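Phage-related protein (Bordetella bronchiseptica RB50, PDB 3BJQ) is probably a major capsid protein of the phage-coat superfamily, whose copies would assemble into the protein shell that encloses the viral genome. Local coordinates at residues 48-53 with 259-264; 55-60 with 71-76; 101-106 with 287-292. One frame throughout, in Å; residues are numbered along the deposited sequence.

Interaction 1: residues 48-53 with 259-264; sequences LTFGKE and EEPSFG
Phe50 has CG anti to its own carbonyl carbon (chi1 -45°), and this starts its ring toward Pro261; Leu48 has CG anti to the backbone N (chi1 -166°), beside its carbonyl carbon, on the way to Glu259. The two residues sit where strand 44-49 gives way to helix 52-58. That strand pairs with 75-81 in a two-stranded antiparallel sheet ahead of the long helix 105-131, an order consistent with the E-loop of HK97-like capsid proteins. The contact joins the end of strand 44-49 to the irregular connection that leads into strand 264-269. Phe50 does most of the work. Pro261 CA stands 3.8 Å from the centroid of the Phe50 ring and only 7° off its normal, a CH-pi contact placed over the middle of the face. The proline ring lies to one side of that point, with CG 4.0 Å from Phe50 CD1, and the two side chains meet at about a right angle. On the opposite face Leu48 C lies offset toward the rim. Three carbonyls approach the ring carbons obliquely: Glu259 O is 3.6 Å from Phe50 CE1, Glu260 O lies near Phe50 CZ, and Ser262 O near Phe50 CD2. Two of these oxygens have proper polar partners as well, Glu260 O in Tyr265 OH and Ser262 O in Ser300 OG. The side chain of Glu260 starts away from Phe50; its carboxylate is hydrogen-bonded by Tyr58 and Asn253, while Phe55 of helix 52-58 packs against both Phe50 and Pro261. At the strand end, Glu259 extends beyond CG and meets Leu48 with the base of its side chain: Leu48 CD2 touches Glu259 CB at 4.0 Å and comes within 3.4 Å of Glu259 CA.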
# COMPACT_ATOMS: atom_id res chain seq x y z
N LEU E 48 28.34 -14.46 -32.62
CA LEU E 48 27.52 -15.62 -32.97
C LEU E 48 26.95 -15.31 -34.33
O LEU E 48 26.20 -14.32 -34.49
CB LEU E 48 26.45 -15.89 -31.92
CG LEU E 48 25.77 -17.26 -32.05
CD1 LEU E 48 26.77 -18.42 -31.82
CD2 LEU E 48 24.64 -17.35 -31.07
N THR E 49 27.33 -16.11 -35.32
CA THR E 49 27.08 -15.82 -36.73
C THR E 49 26.04 -16.76 -37.32
O THR E 49 25.99 -17.94 -37.01
CB THR E 49 28.42 -15.89 -37.50
OG1 THR E 49 29.34 -14.98 -36.89
CG2 THR E 49 28.27 -15.52 -38.98
N PHE E 50 25.20 -16.20 -38.18
CA PHE E 50 24.12 -16.93 -38.80
C PHE E 50 24.29 -16.96 -40.30
O PHE E 50 24.09 -15.95 -40.98
CB PHE E 50 22.79 -16.31 -38.39
CG PHE E 50 22.71 -15.99 -36.93
CD1 PHE E 50 22.65 -17.02 -36.00
CD2 PHE E 50 22.80 -14.69 -36.48
CE1 PHE E 50 22.60 -16.74 -34.65
CE2 PHE E 50 22.75 -14.40 -35.15
CZ PHE E 50 22.62 -15.43 -34.22
N GLY E 51 24.67 -18.12 -40.80
CA GLY E 51 24.78 -18.36 -42.22
C GLY E 51 23.52 -19.03 -42.72
O GLY E 51 22.49 -19.02 -42.03
N LYS E 52 23.60 -19.62 -43.91
CA LYS E 52 22.42 -20.21 -44.55
C LYS E 52 21.83 -21.31 -43.69
O LYS E 52 20.62 -21.38 -43.53
CB LYS E 52 22.77 -20.74 -45.94
CG LYS E 52 21.55 -20.93 -46.85
CD LYS E 52 21.94 -21.25 -48.29
CE LYS E 52 20.76 -21.11 -49.24
NZ LYS E 52 21.18 -21.24 -50.69
N GLU E 53 22.68 -22.17 -43.14
CA GLU E 53 22.23 -23.28 -42.30
C GLU E 53 21.47 -22.80 -41.06
O GLU E 53 20.46 -23.38 -40.69
CB GLU E 53 23.41 -24.11 -41.85
CG GLU E 53 23.03 -25.28 -40.93
CD GLU E 53 24.16 -25.73 -40.00
OE1 GLU E 53 24.97 -24.89 -39.56
OE2 GLU E 53 24.20 -26.95 -39.69
N GLU E 259 21.67 -14.66 -29.70
CA GLU E 259 21.59 -16.05 -30.13
C GLU E 259 20.51 -16.31 -31.19
O GLU E 259 20.46 -17.38 -31.79
CB GLU E 259 21.32 -16.92 -28.90
CG GLU E 259 22.37 -16.78 -27.79
CD GLU E 259 22.09 -17.70 -26.60
OE1 GLU E 259 21.56 -17.21 -25.58
OE2 GLU E 259 22.39 -18.91 -26.69
N GLU E 260 19.64 -15.33 -31.40
CA GLU E 260 18.53 -15.48 -32.31
C GLU E 260 18.90 -14.92 -33.69
O GLU E 260 19.41 -13.80 -33.77
CB GLU E 260 17.30 -14.76 -31.76
CG GLU E 260 16.17 -14.69 -32.73
CD GLU E 260 14.93 -14.08 -32.11
OE1 GLU E 260 15.07 -13.19 -31.24
OE2 GLU E 260 13.82 -14.51 -32.51
N PRO E 261 18.73 -15.74 -34.76
CA PRO E 261 18.99 -15.29 -36.12
C PRO E 261 18.39 -13.94 -36.49
O PRO E 261 17.16 -13.72 -36.40
CB PRO E 261 18.48 -16.43 -36.98
CG PRO E 261 18.69 -17.61 -36.17
CD PRO E 261 18.43 -17.18 -34.74
N SER E 262 19.29 -13.05 -36.91
CA SER E 262 18.97 -11.70 -37.31
C SER E 262 20.16 -11.12 -38.06
O SER E 262 21.26 -11.67 -37.99
CB SER E 262 18.65 -10.84 -36.07
OG SER E 262 17.90 -9.68 -36.42
N PHE E 263 19.95 -10.02 -38.78
CA PHE E 263 21.04 -9.34 -39.49
C PHE E 263 22.17 -8.90 -38.56
O PHE E 263 23.35 -9.05 -38.87
CB PHE E 263 20.53 -8.11 -40.26
CG PHE E 263 21.63 -7.21 -40.77
CD1 PHE E 263 22.31 -7.53 -41.93
CD2 PHE E 263 21.97 -6.05 -40.09
CE1 PHE E 263 23.34 -6.73 -42.38
CE2 PHE E 263 22.98 -5.25 -40.55
CZ PHE E 263 23.67 -5.59 -41.69
N GLY E 264 21.81 -8.30 -37.43
CA GLY E 264 22.84 -7.77 -36.52
C GLY E 264 22.33 -7.40 -35.15
O GLY E 264 21.13 -7.40 -34.89

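Interaction 2: residues 55-60 with 71-76; sequences FRLYNT and IDFGYE
Tyr58 and Phe73 approach to 6.6 Å between CA atoms where the last turn of helix 52-58, closed by Asn59 N bonding to Phe55 O, runs up against the irregular chain just ahead of strand 75-81. Their rings form a T-shaped pair with planes at 90° and centroids 5.3 Å apart: Tyr58 presents its edge, and CD1 sits over the centre of the Phe73 face, 3.9 Å from Phe73 CZ. The rim of the Phe73 ring also reaches the helix backbone, CE1 lying 3.5 Å from Tyr58 CA and, at its edge, near Leu57 O. Beside this pair, the side chains of Leu57 and Ile71 run alongside one another, pointing opposite ways. Leu57 CD2 meets Ile71 CD1 at 3.5 Å, tighter than usual for two methyls, and chi1 of Leu57 (-148°) lies about 30° from the anti position; the same CD2 lies 3.6 Å from Asp72 O. Behind the helix end, Thr60 OG1 donates a 2.6 Å hydrogen bond to Arg56 O from above the carbonyl plane. The contact is partly an assembly surface: Arg117 of the second subunit makes a cation-pi contact with Tyr58, and Ile118 of that subunit packs on Ile71, both from its helix 105-131. Within the chain, it sets the C-terminal end of helix 52-58 against the irregular residues that lead into strand 75-81, whose antiparallel neighbour is strand 44-49.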
# COMPACT_ATOMS: atom_id res chain seq x y z
N PHE E 55 19.73 -19.99 -40.56
CA PHE E 55 18.38 -19.52 -40.90
C PHE E 55 17.49 -20.66 -41.34
O PHE E 55 16.31 -20.65 -41.05
CB PHE E 55 18.39 -18.42 -41.96
CG PHE E 55 18.78 -17.06 -41.42
CD1 PHE E 55 17.86 -16.29 -40.76
CD2 PHE E 55 20.05 -16.57 -41.59
CE1 PHE E 55 18.20 -15.02 -40.26
CE2 PHE E 55 20.40 -15.31 -41.11
CZ PHE E 55 19.46 -14.54 -40.45
N ARG E 56 18.05 -21.65 -42.03
CA ARG E 56 17.26 -22.82 -42.41
C ARG E 56 16.77 -23.56 -41.15
O ARG E 56 15.60 -23.92 -41.06
CB ARG E 56 18.06 -23.77 -43.27
CG ARG E 56 17.19 -24.90 -43.78
CD ARG E 56 17.86 -25.69 -44.84
NE ARG E 56 16.87 -26.52 -45.53
CZ ARG E 56 15.98 -26.06 -46.41
NH1 ARG E 56 15.95 -24.77 -46.74
NH2 ARG E 56 15.14 -26.91 -46.98
N LEU E 57 17.69 -23.81 -40.22
CA LEU E 57 17.39 -24.48 -38.95
C LEU E 57 16.36 -23.70 -38.12
O LEU E 57 15.44 -24.27 -37.54
CB LEU E 57 18.66 -24.64 -38.10
CG LEU E 57 18.71 -25.89 -37.22
CD1 LEU E 57 18.99 -27.10 -38.09
CD2 LEU E 57 19.75 -25.79 -36.11
N TYR E 58 16.52 -22.38 -38.11
CA TYR E 58 15.62 -21.49 -37.41
C TYR E 58 14.18 -21.66 -37.88
O TYR E 58 13.27 -21.62 -37.06
CB TYR E 58 16.06 -20.04 -37.62
CG TYR E 58 15.36 -18.97 -36.81
CD1 TYR E 58 15.44 -18.93 -35.42
CD2 TYR E 58 14.70 -17.94 -37.45
CE1 TYR E 58 14.82 -17.90 -34.69
CE2 TYR E 58 14.08 -16.90 -36.73
CZ TYR E 58 14.14 -16.89 -35.37
OH TYR E 58 13.53 -15.84 -34.71
N ASN E 59 13.98 -21.88 -39.18
CA ASN E 59 12.64 -22.07 -39.74
C ASN E 59 12.37 -23.51 -40.21
O ASN E 59 11.67 -23.74 -41.18
CB ASN E 59 12.40 -21.05 -40.84
CG ASN E 59 12.37 -19.63 -40.30
OD1 ASN E 59 11.72 -19.34 -39.30
ND2 ASN E 59 13.06 -18.73 -40.98
N THR E 60 12.93 -24.47 -39.50
CA THR E 60 12.65 -25.86 -39.73
C THR E 60 11.68 -26.31 -38.65
O THR E 60 11.89 -26.04 -37.48
CB THR E 60 13.93 -26.69 -39.62
OG1 THR E 60 14.77 -26.39 -40.73
CG2 THR E 60 13.60 -28.17 -39.62
N ILE E 71 18.52 -26.26 -28.54
CA ILE E 71 18.88 -25.83 -29.89
C ILE E 71 19.77 -24.58 -29.89
O ILE E 71 19.49 -23.60 -29.19
CB ILE E 71 17.61 -25.53 -30.72
CG1 ILE E 71 17.94 -25.29 -32.21
CG2 ILE E 71 16.84 -24.32 -30.14
CD1 ILE E 71 18.36 -26.50 -33.00
N ASP E 72 20.87 -24.64 -30.65
CA ASP E 72 21.64 -23.45 -31.02
C ASP E 72 21.46 -23.29 -32.52
O ASP E 72 21.20 -24.27 -33.23
CB ASP E 72 23.11 -23.59 -30.68
CG ASP E 72 23.35 -23.89 -29.20
OD1 ASP E 72 23.53 -22.92 -28.42
OD2 ASP E 72 23.33 -25.08 -28.81
N PHE E 73 21.56 -22.05 -33.00
CA PHE E 73 21.45 -21.76 -34.43
C PHE E 73 22.76 -21.28 -35.05
O PHE E 73 23.12 -21.72 -36.15
CB PHE E 73 20.37 -20.72 -34.69
CG PHE E 73 19.05 -21.15 -34.22
CD1 PHE E 73 18.38 -22.14 -34.88
CD2 PHE E 73 18.49 -20.61 -33.07
CE1 PHE E 73 17.17 -22.58 -34.43
CE2 PHE E 73 17.27 -21.06 -32.63
CZ PHE E 73 16.63 -22.03 -33.31
N GLY E 74 23.48 -20.40 -34.35
CA GLY E 74 24.66 -19.76 -34.93
C GLY E 74 25.97 -20.45 -34.63
O GLY E 74 26.00 -21.42 -33.87
N TYR E 75 27.05 -19.95 -35.26
CA TYR E 75 28.42 -20.44 -35.04
C TYR E 75 29.37 -19.31 -34.60
O TYR E 75 29.14 -18.13 -34.89
CB TYR E 75 29.00 -21.13 -36.30
CG TYR E 75 29.17 -20.25 -37.52
CD1 TYR E 75 28.16 -20.14 -38.46
CD2 TYR E 75 30.35 -19.55 -37.75
CE1 TYR E 75 28.30 -19.34 -39.58
CE2 TYR E 75 30.50 -18.74 -38.88
CZ TYR E 75 29.46 -18.63 -39.78
OH TYR E 75 29.58 -17.86 -40.92
N GLU E 76 30.44 -19.67 -33.91
CA GLU E 76 31.42 -18.67 -33.52
C GLU E 76 32.14 -18.16 -34.75
O GLU E 76 32.86 -18.90 -35.40
CB GLU E 76 32.45 -19.22 -32.55
CG GLU E 76 31.90 -19.56 -31.21
CD GLU E 76 32.98 -20.01 -30.25
OE1 GLU E 76 33.82 -20.83 -30.66
OE2 GLU E 76 32.99 -19.53 -29.11

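Interaction 3: residues 101-106 with 287-292; sequences QVPGID and WIYGVS
Val102 and Pro103, in the loop that feeds the long helix 105-131, lie over one face of the indole of Trp287 on strand 286-299. Val102 CA stands 4.2 Å from the centroid of the six-membered ring, and Pro103 CD stands 3.8 Å from that of the five-membered ring, 17° off its normal; each is a CH-pi contact. Val102 CG2 adds a methyl, 3.9 Å from Trp287 CH2, the two side chains meeting at about a right angle. The proline comes in obliquely, bringing CD to 3.6 Å from Trp287 CG. In Trp287, CG is anti to the carbonyl carbon (chi1 -73°), which starts the indole toward this loop. Together, the long helix and the strands beside it resemble the spine helix and sheet of the P-domain in HK97-like capsid proteins, and this contact pins the approach to the helix against that sheet. Gly104, right after the proline, takes the N-cap position. Two residues along the strand from Trp287, Tyr289 meets Pro103 tip to tip: its OH is 3.3 Å from Pro103 CG and only slightly farther from CB and CD, so the pyrrolidine touches both the phenol oxygen and the indole. Met96 packs against both Pro103 and Trp287, and Ala10 of the third subunit also touches the tryptophan. The indole N-H is hydrogen-bonded to Ala99 O; Gln101 O lies 3.3 Å from Trp287 NE1 but at an angle too poor for a bond.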
# COMPACT_ATOMS: atom_id res chain seq x y z
N GLN E 101 26.38 20.60 -1.72
CA GLN E 101 25.52 19.42 -1.66
C GLN E 101 25.55 18.63 -2.96
O GLN E 101 25.86 19.17 -4.02
CB GLN E 101 24.06 19.83 -1.33
CG GLN E 101 23.91 20.62 -0.02
CD GLN E 101 24.48 19.88 1.19
OE1 GLN E 101 24.06 18.76 1.51
NE2 GLN E 101 25.45 20.51 1.87
N VAL E 102 25.22 17.35 -2.87
CA VAL E 102 25.11 16.48 -4.04
C VAL E 102 24.01 17.05 -4.92
O VAL E 102 22.98 17.44 -4.40
CB VAL E 102 24.80 15.01 -3.60
CG1 VAL E 102 24.36 14.17 -4.77
CG2 VAL E 102 26.02 14.38 -2.92
N PRO E 103 24.21 17.10 -6.26
CA PRO E 103 23.17 17.72 -7.09
C PRO E 103 21.86 16.95 -7.06
O PRO E 103 21.85 15.75 -6.85
CB PRO E 103 23.77 17.66 -8.51
CG PRO E 103 25.19 17.44 -8.32
CD PRO E 103 25.32 16.61 -7.08
N GLY E 104 20.76 17.65 -7.27
CA GLY E 104 19.46 16.98 -7.39
C GLY E 104 19.43 16.13 -8.66
O GLY E 104 20.22 16.34 -9.58
N ILE E 105 18.49 15.20 -8.73
CA ILE E 105 18.37 14.34 -9.89
C ILE E 105 18.10 15.08 -11.21
O ILE E 105 18.48 14.59 -12.27
CB ILE E 105 17.37 13.21 -9.69
CG1 ILE E 105 15.99 13.73 -9.32
CG2 ILE E 105 17.90 12.25 -8.63
CD1 ILE E 105 14.95 12.64 -9.21
N ASP E 106 17.45 16.24 -11.16
CA ASP E 106 17.19 17.00 -12.38
C ASP E 106 18.51 17.44 -13.02
O ASP E 106 18.70 17.29 -14.22
CB ASP E 106 16.26 18.20 -12.13
CG ASP E 106 16.64 19.00 -10.89
OD1 ASP E 106 16.49 18.47 -9.75
OD2 ASP E 106 17.07 20.17 -11.05
N TRP E 287 30.57 18.42 -9.85
CA TRP E 287 30.24 17.06 -9.44
C TRP E 287 30.29 16.20 -10.69
O TRP E 287 29.75 16.58 -11.71
CB TRP E 287 28.85 16.96 -8.81
CG TRP E 287 28.81 17.55 -7.47
CD1 TRP E 287 28.52 18.85 -7.17
CD2 TRP E 287 29.06 16.89 -6.23
NE1 TRP E 287 28.57 19.03 -5.81
CE2 TRP E 287 28.89 17.85 -5.20
CE3 TRP E 287 29.38 15.58 -5.87
CZ2 TRP E 287 29.07 17.54 -3.86
CZ3 TRP E 287 29.53 15.27 -4.53
CH2 TRP E 287 29.40 16.25 -3.54
N ILE E 288 30.93 15.03 -10.59
CA ILE E 288 31.22 14.16 -11.73
C ILE E 288 30.53 12.80 -11.60
O ILE E 288 30.74 12.08 -10.62
CB ILE E 288 32.75 13.91 -11.86
CG1 ILE E 288 33.51 15.23 -11.95
CG2 ILE E 288 33.10 13.06 -13.07
CD1 ILE E 288 33.18 16.03 -13.14
N TYR E 289 29.73 12.45 -12.60
CA TYR E 289 29.08 11.12 -12.66
C TYR E 289 29.71 10.30 -13.77
O TYR E 289 29.62 10.66 -14.94
CB TYR E 289 27.60 11.21 -12.96
CG TYR E 289 26.80 12.07 -12.05
CD1 TYR E 289 26.84 13.45 -12.17
CD2 TYR E 289 25.91 11.52 -11.13
CE1 TYR E 289 26.08 14.26 -11.37
CE2 TYR E 289 25.12 12.33 -10.34
CZ TYR E 289 25.22 13.71 -10.47
OH TYR E 289 24.46 14.54 -9.68
N GLY E 290 30.30 9.17 -13.40
CA GLY E 290 30.85 8.26 -14.36
C GLY E 290 29.68 7.59 -15.06
O GLY E 290 28.74 7.14 -14.40
N VAL E 291 29.72 7.56 -16.38
CA VAL E 291 28.66 6.96 -17.20
C VAL E 291 29.30 5.90 -18.12
O VAL E 291 30.26 6.18 -18.84
CB VAL E 291 27.94 8.00 -18.04
CG1 VAL E 291 26.80 7.34 -18.84
CG2 VAL E 291 27.43 9.13 -17.16
N SER E 292 28.76 4.70 -18.08
CA SER E 292 29.27 3.58 -18.84
C SER E 292 28.18 3.01 -19.72
O SER E 292 27.11 2.72 -19.23
CB SER E 292 29.77 2.52 -17.85
OG SER E 292 31.04 2.89 -17.31

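Going from the N terminus, strand 44-49 opens interaction 1 and helix 52-58 follows at once into interaction 2, which closes first, across the short loop 61-70. Interaction 3 opens later, ahead of helix 105-131; interaction 1 closes at 259-264 and interaction 3 at 287-292. Interaction 2 thus lies wholly within the span of interaction 1, whereas interactions 1 and 3 cross and 2 and 3 run in series. The first two touch: Thr49 N is 2.7 Å from Tyr75 O, a probable hydrogen bond between the paired strands. Interaction 3 is remote, its centre about 40 Å from that of interaction 1, joining the loop that enters helix 105-131 to the sheet containing strand 286-299.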